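Local structure of RagA protein (Porphyromonas gingivalis, 6SLN) at residues V105-L110 / D179-S184; P158-D163 / G202-Q207; R399-F404 / Y414-A419; V564-Y569 / G645-Q650; A651-N656 / M663-S668. The protein serves as the TonB-dependent receptor of an outer-membrane uptake system and probably imports peptides through its beta-barrel. All coordinates share one frame; numbering follows the deposited sequence.

Contact 1 of 5, residues V105-L110 / D179-S184; sequences VSSEKL and DFESMS
The Phe180 ring packs on Ile206 and Thr208 of strand 203-208, while it is Phe180 CB that meets residues 105-110, at 3.9 Å from Leu110 CD1. Leu110 and Phe180 cross at about a right angle. The flat peptide groups carry the polar part: Val105 N lies in the plane of the Met183 carbonyl and gives its hydrogen to Met183 O at 2.6 Å, and Met183 N returns a bond to Val105 O, also in plane, at 2.9 Å. These two bonds make Val105 and Met183 an antiparallel hydrogen-bonded pair. Ser182 CA adds a CA-H...O contact to the same Val105 O. Residues 107-109 curl through helical angles, and the backbone bond from Leu110 N to Ser107 O (2.7 Å) spans the curl. Leu110 is thus turned back against strand 180-184. Met183 runs straight from the backbone with CG anti to N (chi1 171°) and bends only at chi3 (-51°), which sets Met183 CE 3.6 Å from Leu110 CD2. On the far edge, Glu181 and Ser182 both face Gln207 in a classic beta bulge. The exposed Glu181 lies near Ser107, with no bond between Glu181 OE1 and Ser107 OG (3.9 Å). The contact closes one flank of the plug-domain sheet. Its chemistry is divided: Leu110, Met183 and Phe180 bury methyl and methylene groups, whereas the in-plane backbone pair satisfies the polar atoms of Val105 and Met183 between the strands.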
# COMPACT_ATOMS: atom_id res chain seq x y z
N VAL A 105 8.64 40.84 -11.11
CA VAL A 105 9.96 40.35 -11.49
C VAL A 105 9.87 39.72 -12.87
O VAL A 105 8.98 38.91 -13.14
CB VAL A 105 10.51 39.36 -10.45
CG1 VAL A 105 11.72 38.68 -11.00
CG2 VAL A 105 10.88 40.09 -9.20
N SER A 106 10.82 40.11 -13.73
CA SER A 106 10.87 39.73 -15.13
C SER A 106 11.31 38.27 -15.29
O SER A 106 11.82 37.63 -14.36
CB SER A 106 11.82 40.67 -15.88
OG SER A 106 12.49 40.01 -16.93
N SER A 107 11.11 37.72 -16.50
CA SER A 107 11.49 36.33 -16.74
C SER A 107 12.99 36.12 -16.61
O SER A 107 13.42 35.04 -16.17
CB SER A 107 10.97 35.84 -18.10
OG SER A 107 11.56 36.50 -19.20
N GLU A 108 13.80 37.13 -16.96
CA GLU A 108 15.25 37.06 -16.78
C GLU A 108 15.63 36.56 -15.39
O GLU A 108 16.42 35.62 -15.24
CB GLU A 108 15.87 38.44 -17.01
CG GLU A 108 16.11 38.80 -18.46
CD GLU A 108 14.88 39.41 -19.11
OE1 GLU A 108 15.05 40.27 -20.01
OE2 GLU A 108 13.74 39.04 -18.72
N LYS A 109 15.09 37.20 -14.36
CA LYS A 109 15.42 36.81 -13.00
C LYS A 109 14.90 35.42 -12.66
O LYS A 109 15.30 34.87 -11.62
CB LYS A 109 14.87 37.85 -12.02
CG LYS A 109 15.41 39.26 -12.29
CD LYS A 109 14.37 40.11 -13.03
CE LYS A 109 14.45 41.59 -12.66
NZ LYS A 109 13.19 42.31 -13.04
N LEU A 110 14.06 34.83 -13.51
CA LEU A 110 13.48 33.52 -13.25
C LEU A 110 14.08 32.39 -14.09
O LEU A 110 13.92 31.22 -13.72
CB LEU A 110 11.96 33.56 -13.50
CG LEU A 110 11.11 34.55 -12.69
CD1 LEU A 110 9.72 34.73 -13.30
CD2 LEU A 110 11.01 34.09 -11.26
N ASP A 179 9.03 28.59 -18.50
CA ASP A 179 7.68 28.88 -18.94
C ASP A 179 7.07 30.07 -18.21
O ASP A 179 5.96 30.48 -18.58
CB ASP A 179 6.80 27.65 -18.75
CG ASP A 179 7.35 26.44 -19.45
OD1 ASP A 179 8.08 26.64 -20.44
OD2 ASP A 179 7.07 25.31 -19.01
N PHE A 180 7.76 30.63 -17.21
CA PHE A 180 7.26 31.75 -16.42
C PHE A 180 7.56 33.07 -17.12
O PHE A 180 8.72 33.36 -17.45
CB PHE A 180 7.87 31.75 -15.03
CG PHE A 180 7.55 30.52 -14.21
CD1 PHE A 180 6.61 29.61 -14.64
CD2 PHE A 180 8.19 30.30 -13.01
CE1 PHE A 180 6.32 28.50 -13.88
CE2 PHE A 180 7.90 29.19 -12.24
CZ PHE A 180 6.97 28.29 -12.67
N GLU A 181 6.52 33.87 -17.32
CA GLU A 181 6.69 35.18 -17.94
C GLU A 181 7.11 36.21 -16.91
O GLU A 181 8.07 36.96 -17.10
CB GLU A 181 5.39 35.63 -18.61
CG GLU A 181 5.51 36.91 -19.40
CD GLU A 181 6.65 36.87 -20.39
OE1 GLU A 181 7.78 37.28 -20.01
OE2 GLU A 181 6.44 36.42 -21.53
N SER A 182 6.38 36.26 -15.80
CA SER A 182 6.65 37.24 -14.77
C SER A 182 6.25 36.64 -13.43
O SER A 182 5.65 35.55 -13.36
CB SER A 182 5.91 38.55 -15.03
OG SER A 182 4.63 38.31 -15.59
N MET A 183 6.61 37.34 -12.37
CA MET A 183 6.18 37.01 -11.03
C MET A 183 5.88 38.32 -10.32
O MET A 183 6.75 39.20 -10.25
CB MET A 183 7.22 36.19 -10.28
CG MET A 183 6.90 36.00 -8.83
SD MET A 183 8.11 34.95 -8.01
CE MET A 183 8.15 33.54 -9.11
N SER A 184 4.65 38.46 -9.86
CA SER A 184 4.21 39.64 -9.13
C SER A 184 4.11 39.30 -7.65
O SER A 184 3.54 38.27 -7.28
CB SER A 184 2.87 40.15 -9.65
OG SER A 184 2.91 40.40 -11.05

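Contact 2 of 5, residues P158-D163 / G202-Q207; sequences PLYIVD and GVVFIQ
Ile161 O is the best-held polar atom. One N-H and one CA-H grip it: Ile206 N donates at 2.7 Å, nearly along the C=O axis with an angle of 165° at the hydrogen, and Phe205 CA makes a CA-H...O contact at 3.3 Å. The same oxygen sits over one face of the Phe205 ring, toward its rim. Ile206 O is held in a similar way by Asp163 N (2.9 Å) and the CA-H of Val162. Further bonds, Leu159 N to Gly202 O, Val204 N to Leu159 O and Ile161 N to Val204 O, complete the parallel pairing of strands 159-162 and 203-207, whose axes diverge by 15°. On one face of the sheet Ile161 lies between two partners. Ile161 CD1 touches Val203 CG1 at 3.6 Å, and Ile161 CG2, anti to the backbone N, presses on Phe205 CE2 at 3.5 Å. On the other face Val204 lies alongside both Pro158 and Tyr160, pointing the same way. Val204 CG2 reaches Pro158 CB at 3.6 Å, and Val204 CB lies 3.6 Å from Tyr160 CD1. Asp163 follows directly after the strand: Asp163 OD1 lies 3.3 Å from Gln207 CG, but its polar partners are Lys210, in a salt bridge to OD1, and Thr208, hydrogen-bonded to OD2. In this interior pair of the plug-domain sheet, backbone bonds therefore satisfy the polar groups between the strands, aliphatic and aromatic carbon fills both faces, and the one carboxylate is kept just past the strand, where Lys210 would probably hold it ionised.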
# COMPACT_ATOMS: atom_id res chain seq x y z
N PRO A 158 3.55 33.12 2.01
CA PRO A 158 2.58 33.72 1.11
C PRO A 158 1.77 32.64 0.42
O PRO A 158 2.20 31.49 0.29
CB PRO A 158 3.43 34.50 0.09
CG PRO A 158 4.83 34.26 0.46
CD PRO A 158 4.90 33.13 1.43
N LEU A 159 0.59 33.01 -0.03
CA LEU A 159 -0.16 32.16 -0.94
C LEU A 159 0.51 32.18 -2.31
O LEU A 159 0.93 33.24 -2.79
CB LEU A 159 -1.60 32.67 -1.04
CG LEU A 159 -2.74 31.76 -1.49
CD1 LEU A 159 -2.86 30.53 -0.59
CD2 LEU A 159 -4.02 32.58 -1.49
N TYR A 160 0.65 31.01 -2.92
CA TYR A 160 1.34 30.87 -4.20
C TYR A 160 0.33 30.53 -5.29
O TYR A 160 -0.44 29.57 -5.14
CB TYR A 160 2.43 29.80 -4.16
CG TYR A 160 3.61 30.12 -3.30
CD1 TYR A 160 4.59 31.01 -3.73
CD2 TYR A 160 3.76 29.52 -2.07
CE1 TYR A 160 5.69 31.30 -2.93
CE2 TYR A 160 4.86 29.79 -1.27
CZ TYR A 160 5.82 30.68 -1.70
OH TYR A 160 6.89 30.95 -0.89
N ILE A 161 0.38 31.28 -6.38
CA ILE A 161 -0.67 31.27 -7.39
C ILE A 161 -0.04 31.26 -8.78
O ILE A 161 0.66 32.20 -9.16
CB ILE A 161 -1.60 32.48 -7.21
CG1 ILE A 161 -2.18 32.43 -5.80
CG2 ILE A 161 -2.71 32.48 -8.23
CD1 ILE A 161 -3.11 33.53 -5.46
N VAL A 162 -0.29 30.19 -9.54
CA VAL A 162 0.19 30.03 -10.92
C VAL A 162 -1.00 30.19 -11.86
O VAL A 162 -1.92 29.37 -11.84
CB VAL A 162 0.88 28.67 -11.15
CG1 VAL A 162 1.54 28.63 -12.51
CG2 VAL A 162 1.88 28.38 -10.05
N ASP A 163 -0.98 31.25 -12.65
CA ASP A 163 -2.01 31.51 -13.66
C ASP A 163 -3.42 31.37 -13.10
O ASP A 163 -4.37 31.07 -13.82
CB ASP A 163 -1.84 30.61 -14.87
CG ASP A 163 -0.71 31.06 -15.76
OD1 ASP A 163 -0.64 32.27 -16.10
OD2 ASP A 163 0.12 30.21 -16.11
N GLY A 202 0.78 37.82 2.06
CA GLY A 202 1.16 38.25 0.73
C GLY A 202 0.77 37.21 -0.30
O GLY A 202 0.37 36.08 0.01
N VAL A 203 0.88 37.60 -1.55
CA VAL A 203 0.51 36.71 -2.63
C VAL A 203 1.61 36.73 -3.68
O VAL A 203 2.03 37.81 -4.12
CB VAL A 203 -0.86 37.09 -3.24
CG1 VAL A 203 -1.06 36.36 -4.55
CG2 VAL A 203 -1.98 36.76 -2.27
N VAL A 204 2.10 35.56 -4.05
CA VAL A 204 3.11 35.41 -5.09
C VAL A 204 2.38 34.87 -6.31
O VAL A 204 1.96 33.71 -6.33
CB VAL A 204 4.25 34.47 -4.66
CG1 VAL A 204 5.42 34.57 -5.63
CG2 VAL A 204 4.70 34.77 -3.24
N PHE A 205 2.22 35.72 -7.31
CA PHE A 205 1.53 35.34 -8.54
C PHE A 205 2.56 35.05 -9.63
O PHE A 205 3.31 35.94 -10.03
CB PHE A 205 0.58 36.45 -8.98
CG PHE A 205 -0.45 36.00 -9.96
CD1 PHE A 205 -0.16 35.97 -11.32
CD2 PHE A 205 -1.70 35.60 -9.54
CE1 PHE A 205 -1.10 35.55 -12.23
CE2 PHE A 205 -2.65 35.19 -10.45
CZ PHE A 205 -2.35 35.17 -11.80
N ILE A 206 2.58 33.81 -10.10
CA ILE A 206 3.44 33.40 -11.20
C ILE A 206 2.58 33.31 -12.46
O ILE A 206 1.58 32.59 -12.48
CB ILE A 206 4.12 32.05 -10.92
CG1 ILE A 206 4.98 32.14 -9.65
CG2 ILE A 206 4.96 31.62 -12.12
CD1 ILE A 206 5.58 30.82 -9.21
N GLN A 207 2.95 34.04 -13.51
CA GLN A 207 2.21 33.97 -14.76
C GLN A 207 3.10 33.36 -15.84
O GLN A 207 4.15 33.92 -16.18
CB GLN A 207 1.72 35.34 -15.21
CG GLN A 207 0.75 35.22 -16.35
CD GLN A 207 0.27 36.55 -16.85
OE1 GLN A 207 0.66 37.60 -16.32
NE2 GLN A 207 -0.57 36.53 -17.88

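Contact 3 of 5, residues R399-F404 / Y414-A419; sequences RYYNPF and YYMYGA
With CG anti to its carbonyl carbon (chi1 -78°) and the ring turned by chi2 of -35°, Tyr401 is laid flat across the backbone of residues 415-417. One ring face rests on Tyr415 O, 3.2 Å from Tyr401 CD1, and on Met416 CA, a CH-pi contact 4.0 Å from the ring centroid. Tyr400 CE1 lies over the opposite face. Met416 crosses the ring at about a right angle, its CG 3.5 Å from Tyr401 CE2. At the tip, Tyr401 OH accepts a hydrogen from Tyr417 N at 2.8 Å, nearly straight at 160°, so the phenol is gripped at its far end as well as over its face. Nearer the backbone, a water takes the N-H of Tyr415 at 2.8 Å and, weakly, that of Asn402. Pro403 CB packs on Tyr414 CB at 3.8 Å. Trp301 lies beyond, meeting the Tyr414 ring edge-to-face, and helix 261-276 covers Tyr401 and Tyr415. The bonded Tyr417 N belongs to a type II beta turn, Met416 to Ala419, within the long connection between barrel strands 363-377 and 435-450, consistent with an extracellular loop of a TonB-dependent receptor.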
# COMPACT_ATOMS: atom_id res chain seq x y z
N ARG A 399 40.74 12.62 12.91
CA ARG A 399 41.39 12.54 11.61
C ARG A 399 42.26 11.30 11.45
O ARG A 399 42.64 10.99 10.31
CB ARG A 399 42.20 13.82 11.39
CG ARG A 399 41.44 14.89 10.64
CD ARG A 399 40.33 15.45 11.49
NE ARG A 399 39.73 16.59 10.81
CZ ARG A 399 38.46 16.65 10.44
NH1 ARG A 399 37.64 15.63 10.68
NH2 ARG A 399 38.03 17.73 9.81
N TYR A 400 42.53 10.55 12.51
CA TYR A 400 43.23 9.28 12.41
C TYR A 400 42.31 8.12 12.08
O TYR A 400 42.77 6.98 11.97
CB TYR A 400 44.01 8.97 13.69
CG TYR A 400 43.26 9.17 15.00
CD1 TYR A 400 42.33 8.23 15.46
CD2 TYR A 400 43.51 10.28 15.79
CE1 TYR A 400 41.67 8.40 16.66
CE2 TYR A 400 42.84 10.47 17.00
CZ TYR A 400 41.92 9.53 17.43
OH TYR A 400 41.26 9.73 18.64
N TYR A 401 41.02 8.38 11.94
CA TYR A 401 40.06 7.41 11.45
C TYR A 401 39.91 7.63 9.95
O TYR A 401 39.67 8.76 9.52
CB TYR A 401 38.71 7.54 12.15
CG TYR A 401 38.73 6.93 13.51
CD1 TYR A 401 39.48 5.80 13.77
CD2 TYR A 401 38.04 7.52 14.55
CE1 TYR A 401 39.52 5.24 15.02
CE2 TYR A 401 38.08 6.99 15.82
CZ TYR A 401 38.82 5.85 16.06
OH TYR A 401 38.83 5.31 17.33
N ASN A 402 40.06 6.57 9.18
CA ASN A 402 40.24 6.66 7.74
C ASN A 402 39.18 5.83 7.04
O ASN A 402 39.20 4.58 7.16
CB ASN A 402 41.63 6.19 7.34
CG ASN A 402 41.91 6.37 5.86
OD1 ASN A 402 41.29 7.17 5.17
ND2 ASN A 402 42.85 5.62 5.38
N PRO A 403 38.24 6.45 6.32
CA PRO A 403 37.25 5.67 5.57
C PRO A 403 37.67 5.35 4.14
O PRO A 403 36.83 4.87 3.38
CB PRO A 403 36.03 6.62 5.58
CG PRO A 403 36.67 8.00 5.48
CD PRO A 403 38.04 7.90 6.16
N PHE A 404 38.92 5.61 3.77
CA PHE A 404 39.37 5.34 2.42
C PHE A 404 40.27 4.11 2.40
O PHE A 404 40.90 3.78 3.41
CB PHE A 404 40.13 6.52 1.82
CG PHE A 404 39.40 7.85 1.90
CD1 PHE A 404 39.48 8.63 3.04
CD2 PHE A 404 38.68 8.34 0.82
CE1 PHE A 404 38.83 9.86 3.11
CE2 PHE A 404 38.03 9.57 0.88
CZ PHE A 404 38.11 10.33 2.02
N TYR A 414 34.19 1.90 7.74
CA TYR A 414 35.26 2.51 8.52
C TYR A 414 35.06 2.13 9.98
O TYR A 414 34.08 1.47 10.35
CB TYR A 414 35.30 4.04 8.32
CG TYR A 414 34.15 4.80 8.94
CD1 TYR A 414 34.26 5.34 10.20
CD2 TYR A 414 32.93 4.95 8.26
CE1 TYR A 414 33.23 6.03 10.76
CE2 TYR A 414 31.88 5.64 8.83
CZ TYR A 414 32.03 6.17 10.10
OH TYR A 414 31.00 6.87 10.71
N TYR A 415 36.02 2.54 10.81
CA TYR A 415 36.15 2.03 12.17
C TYR A 415 36.26 3.15 13.19
O TYR A 415 36.86 4.20 12.94
CB TYR A 415 37.38 1.15 12.30
CG TYR A 415 37.62 0.69 13.71
CD1 TYR A 415 36.78 -0.23 14.30
CD2 TYR A 415 38.68 1.19 14.47
CE1 TYR A 415 36.99 -0.66 15.59
CE2 TYR A 415 38.90 0.76 15.76
CZ TYR A 415 38.05 -0.17 16.30
OH TYR A 415 38.23 -0.61 17.57
N MET A 416 35.70 2.89 14.38
CA MET A 416 35.79 3.79 15.51
C MET A 416 35.95 2.93 16.76
O MET A 416 35.20 1.97 16.93
CB MET A 416 34.54 4.66 15.61
CG MET A 416 34.75 6.05 15.10
SD MET A 416 33.24 7.01 15.20
CE MET A 416 32.38 6.55 13.73
N TYR A 417 36.94 3.27 17.61
CA TYR A 417 37.30 2.40 18.73
C TYR A 417 36.07 2.06 19.57
O TYR A 417 35.21 2.90 19.81
CB TYR A 417 38.39 3.03 19.61
CG TYR A 417 38.71 2.15 20.80
CD1 TYR A 417 39.47 1.00 20.65
CD2 TYR A 417 38.24 2.45 22.07
CE1 TYR A 417 39.76 0.16 21.73
CE2 TYR A 417 38.52 1.61 23.17
CZ TYR A 417 39.28 0.47 22.98
OH TYR A 417 39.57 -0.36 24.03
N GLY A 418 35.99 0.79 20.00
CA GLY A 418 34.85 0.31 20.75
C GLY A 418 33.70 -0.26 19.93
O GLY A 418 32.90 -1.03 20.47
N ALA A 419 33.60 0.11 18.64
CA ALA A 419 32.54 -0.42 17.78
C ALA A 419 32.53 -1.94 17.77
O ALA A 419 33.58 -2.59 17.85
CB ALA A 419 32.69 0.08 16.33
O HOH W 1 38.02 4.44 10.71

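Contact 4 of 5, residues V564-Y569 / G645-Q650; sequences VAEYAY and GNYNHQ
The tight part of this contact is the end of Tyr647, which reaches the backbone of strand 564-569. Tyr647 OH accepts the N-H of Glu566 at 2.9 Å, bent to 140°, and also touches Glu566 CG at 3.3 Å. The ring crosses the glutamate obliquely and has Asn646 CB over one face, toward the rim. Asn646 is the second close group: with CG anti to its carbonyl carbon (chi1 -63°), its flat amide lies along the strand. Asn646 OD1 comes within 3.4 Å of Tyr567 CB, Asn646 ND2 packs on Ala565 CB at 3.6 Å, and the amide is tilted 28° from the Tyr567 ring. That amide oxygen is held elsewhere, by Arg597 NE, and Arg597 also makes a cation-pi contact with Tyr567, so one guanidinium ties loop and strand together. Strand 561-580 belongs to the barrel of this TonB-dependent receptor, and residues 645-650 lie in the connection between barrel strands 627-641 and 678-691, so the loop folds back on a more distant wall strand. The other side is looser and bridged by water. Here a water donates to Glu566 O and to Asn646 O, each at 3.0 Å. Toward Val564 the approach opens further, Val564 O lying 4.2 Å from Tyr647 OH. Val564 instead packs on an acidic side chain of another protein and on Leu547 of the second copy of this protein.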
# COMPACT_ATOMS: atom_id res chain seq x y z
N VAL A 564 -4.67 10.32 6.09
CA VAL A 564 -5.64 10.98 5.24
C VAL A 564 -5.75 12.42 5.72
O VAL A 564 -5.73 12.69 6.92
CB VAL A 564 -7.01 10.26 5.29
CG1 VAL A 564 -8.01 10.96 4.41
CG2 VAL A 564 -6.87 8.79 4.91
N ALA A 565 -5.85 13.36 4.78
CA ALA A 565 -6.00 14.76 5.10
C ALA A 565 -6.97 15.40 4.13
O ALA A 565 -6.93 15.12 2.93
CB ALA A 565 -4.64 15.50 5.03
N GLU A 566 -7.84 16.28 4.63
CA GLU A 566 -8.60 17.12 3.71
C GLU A 566 -8.92 18.46 4.34
O GLU A 566 -8.94 18.63 5.57
CB GLU A 566 -9.90 16.46 3.26
CG GLU A 566 -10.53 15.60 4.27
CD GLU A 566 -11.43 14.58 3.64
OE1 GLU A 566 -12.17 13.89 4.36
OE2 GLU A 566 -11.40 14.49 2.40
N TYR A 567 -9.14 19.43 3.46
CA TYR A 567 -9.59 20.74 3.86
C TYR A 567 -10.35 21.32 2.68
O TYR A 567 -10.27 20.82 1.55
CB TYR A 567 -8.42 21.64 4.30
CG TYR A 567 -7.42 22.05 3.22
CD1 TYR A 567 -7.73 23.02 2.28
CD2 TYR A 567 -6.16 21.47 3.17
CE1 TYR A 567 -6.79 23.40 1.29
CE2 TYR A 567 -5.22 21.84 2.19
CZ TYR A 567 -5.55 22.79 1.26
OH TYR A 567 -4.63 23.16 0.31
N ALA A 568 -11.09 22.39 2.96
CA ALA A 568 -11.75 23.13 1.90
C ALA A 568 -11.93 24.57 2.34
O ALA A 568 -11.85 24.91 3.53
CB ALA A 568 -13.10 22.49 1.53
N TYR A 569 -12.15 25.43 1.34
CA TYR A 569 -12.43 26.83 1.57
C TYR A 569 -13.58 27.23 0.65
O TYR A 569 -13.70 26.71 -0.47
CB TYR A 569 -11.23 27.73 1.26
CG TYR A 569 -10.12 27.71 2.29
CD1 TYR A 569 -10.19 28.52 3.42
CD2 TYR A 569 -8.99 26.92 2.11
CE1 TYR A 569 -9.16 28.53 4.35
CE2 TYR A 569 -7.96 26.91 3.04
CZ TYR A 569 -8.05 27.71 4.16
OH TYR A 569 -7.03 27.71 5.09
N GLY A 645 -3.08 23.32 10.82
CA GLY A 645 -3.54 21.96 10.58
C GLY A 645 -5.00 21.90 10.19
O GLY A 645 -5.74 22.89 10.22
N ASN A 646 -5.43 20.70 9.79
CA ASN A 646 -6.76 20.51 9.23
C ASN A 646 -7.84 20.22 10.27
O ASN A 646 -9.02 20.40 9.97
CB ASN A 646 -6.73 19.35 8.22
CG ASN A 646 -5.85 19.65 7.03
OD1 ASN A 646 -5.93 20.73 6.45
ND2 ASN A 646 -5.00 18.67 6.65
N TYR A 647 -7.46 19.78 11.47
CA TYR A 647 -8.40 19.24 12.44
C TYR A 647 -7.99 19.67 13.85
O TYR A 647 -7.80 18.86 14.74
CB TYR A 647 -8.45 17.71 12.38
CG TYR A 647 -8.56 17.11 11.00
CD1 TYR A 647 -9.77 17.17 10.29
CD2 TYR A 647 -7.47 16.47 10.40
CE1 TYR A 647 -9.89 16.62 9.03
CE2 TYR A 647 -7.58 15.90 9.13
CZ TYR A 647 -8.80 15.98 8.45
OH TYR A 647 -8.92 15.43 7.17
N ASN A 648 -7.85 20.97 14.06
CA ASN A 648 -7.26 21.46 15.31
C ASN A 648 -8.27 21.93 16.33
O ASN A 648 -7.86 22.39 17.40
CB ASN A 648 -6.29 22.60 15.01
CG ASN A 648 -4.97 22.12 14.45
OD1 ASN A 648 -4.40 21.13 14.91
ND2 ASN A 648 -4.50 22.81 13.43
N HIS A 649 -9.58 21.88 16.02
CA HIS A 649 -10.60 22.30 16.97
C HIS A 649 -11.34 21.14 17.63
O HIS A 649 -11.86 21.31 18.73
CB HIS A 649 -11.62 23.23 16.30
CG HIS A 649 -12.20 22.67 15.04
ND1 HIS A 649 -13.36 21.93 15.03
CD2 HIS A 649 -11.78 22.74 13.76
CE1 HIS A 649 -13.64 21.57 13.79
NE2 HIS A 649 -12.70 22.06 12.99
N GLN A 650 -11.39 19.99 16.98
CA GLN A 650 -12.13 18.85 17.51
C GLN A 650 -11.43 18.28 18.75
O GLN A 650 -10.20 18.27 18.84
CB GLN A 650 -12.26 17.79 16.41
CG GLN A 650 -12.95 18.32 15.14
CD GLN A 650 -11.98 18.71 14.02
OE1 GLN A 650 -10.90 19.27 14.27
NE2 GLN A 650 -12.37 18.45 12.79
O HOH W 2 -10.00 20.97 7.14

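Contact 5 of 5, residues A651-N656 / M663-S668; sequences ALVTVN and MGLSIS
Residues 651-656 and 663-668 form a short antiparallel beta hairpin, strands 652-655 and 665-667, their axes splayed to 144°. Backbone hydrogen bonds come first. Thr654 and Ser666 are the hydrogen-bonded pair: Thr654 N donates to Ser666 O at 2.9 Å, and Ser666 N to Thr654 O at 3.1 Å, both nearly along the C=O axis. At the two ends, Ser668 N to Leu652 O and Asn656 N to Gly664 O are each 2.7 Å, but the donors stand well out of the carbonyl planes, in keeping with strands that twist apart. CA-H...O contacts fill in between, with Leu665 CA on Thr654 O and Val653 CA on Ser666 O, the latter at 3.3 Å. Apolar contact is thinner. Val655 CG2 meets Met663 SD at 4.1 Å, the two chains crossing at about a right angle, and Val653 touches Leu665 and Ile667 more loosely. On the face of Thr654 and Ser666, Thr654 CG2 rests on Ser668 CB at 3.9 Å, while Thr654 OG1 bonds the backbone of another protein chain. Residues 652-654 pair antiparallel with a strand of that chain, so the sheet continues across the interface. A side-chain hydrogen bond spans the turn end: Asn656, its CG anti to the backbone N (chi1 -158°), donates from Asn656 ND2 to Ser666 OG, 2.8 Å away and 14° out of the amide plane.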
# COMPACT_ATOMS: atom_id res chain seq x y z
N ALA A 651 -12.23 17.82 19.71
CA ALA A 651 -11.71 17.10 20.87
C ALA A 651 -11.82 15.60 20.60
O ALA A 651 -12.93 15.08 20.47
CB ALA A 651 -12.48 17.46 22.14
N LEU A 652 -10.68 14.92 20.53
CA LEU A 652 -10.63 13.64 19.83
C LEU A 652 -10.15 12.49 20.69
O LEU A 652 -9.40 12.68 21.65
CB LEU A 652 -9.76 13.74 18.60
CG LEU A 652 -10.41 14.69 17.63
CD1 LEU A 652 -9.41 15.08 16.54
CD2 LEU A 652 -11.67 14.00 17.08
N VAL A 653 -10.57 11.29 20.30
CA VAL A 653 -10.01 10.05 20.80
C VAL A 653 -9.50 9.28 19.60
O VAL A 653 -9.87 9.53 18.45
CB VAL A 653 -11.02 9.21 21.61
CG1 VAL A 653 -11.62 10.06 22.75
CG2 VAL A 653 -12.11 8.66 20.70
N THR A 654 -8.60 8.34 19.87
CA THR A 654 -7.98 7.59 18.80
C THR A 654 -7.66 6.20 19.30
O THR A 654 -7.74 5.90 20.50
CB THR A 654 -6.72 8.30 18.26
OG1 THR A 654 -6.48 7.91 16.90
CG2 THR A 654 -5.48 8.00 19.11
N VAL A 655 -7.30 5.33 18.36
CA VAL A 655 -7.01 3.94 18.70
C VAL A 655 -5.68 3.88 19.43
O VAL A 655 -4.72 4.59 19.10
CB VAL A 655 -7.04 3.07 17.43
CG1 VAL A 655 -6.49 1.66 17.68
CG2 VAL A 655 -8.49 2.95 16.94
N ASN A 656 -5.65 3.08 20.47
CA ASN A 656 -4.48 2.87 21.29
C ASN A 656 -4.61 1.49 21.90
O ASN A 656 -5.04 1.34 23.05
CB ASN A 656 -4.35 3.94 22.39
CG ASN A 656 -2.93 4.07 22.89
OD1 ASN A 656 -1.99 3.71 22.19
ND2 ASN A 656 -2.76 4.59 24.10
N MET A 663 -10.10 -3.55 21.27
CA MET A 663 -9.67 -2.20 20.93
C MET A 663 -9.49 -1.35 22.19
O MET A 663 -10.14 -1.58 23.22
CB MET A 663 -10.67 -1.53 19.97
CG MET A 663 -10.25 -0.15 19.50
SD MET A 663 -11.47 0.56 18.38
CE MET A 663 -12.65 1.28 19.52
N GLY A 664 -8.56 -0.40 22.10
CA GLY A 664 -8.30 0.53 23.19
C GLY A 664 -8.35 1.96 22.69
O GLY A 664 -7.91 2.25 21.58
N LEU A 665 -8.94 2.83 23.50
CA LEU A 665 -9.10 4.24 23.15
C LEU A 665 -8.30 5.13 24.10
O LEU A 665 -8.23 4.87 25.31
CB LEU A 665 -10.58 4.64 23.20
CG LEU A 665 -11.41 3.97 22.13
CD1 LEU A 665 -12.89 4.28 22.36
CD2 LEU A 665 -10.93 4.47 20.80
N SER A 666 -7.69 6.18 23.54
CA SER A 666 -7.01 7.19 24.34
C SER A 666 -7.38 8.57 23.82
O SER A 666 -7.64 8.75 22.62
CB SER A 666 -5.49 7.05 24.31
OG SER A 666 -5.10 5.87 25.00
N ILE A 667 -7.43 9.53 24.73
CA ILE A 667 -7.73 10.90 24.34
C ILE A 667 -6.58 11.38 23.48
O ILE A 667 -5.42 11.34 23.89
CB ILE A 667 -7.90 11.78 25.58
CG1 ILE A 667 -9.30 11.62 26.13
CG2 ILE A 667 -7.57 13.23 25.24
CD1 ILE A 667 -9.37 11.62 27.63
N SER A 668 -6.88 11.84 22.28
CA SER A 668 -5.77 12.31 21.46
C SER A 668 -5.61 13.82 21.47
O SER A 668 -4.50 14.31 21.58
CB SER A 668 -5.88 11.79 20.02
OG SER A 668 -6.53 12.69 19.15

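In the fold
From the N terminus, contact 1 pairs 105-110 with 179-184, and contact 2 opens inside that loop but closes beyond it, so the two cross. They meet where strands 180-186 and 203-208 lie side by side, giving one plug-domain sheet with 102-106 at its edge. The rest follow in series. Contact 3 closes a short loop far out, about 50 Å centre to centre from the plug contacts, within a long connection between barrel strands. Contact 4 spans several barrel strands to bring a loop onto strand 561-580, its nearest atoms about 7 Å from contact 2. Contact 5 begins where contact 4 ends and closes the hairpin whose first strand pairs with a strand of another protein.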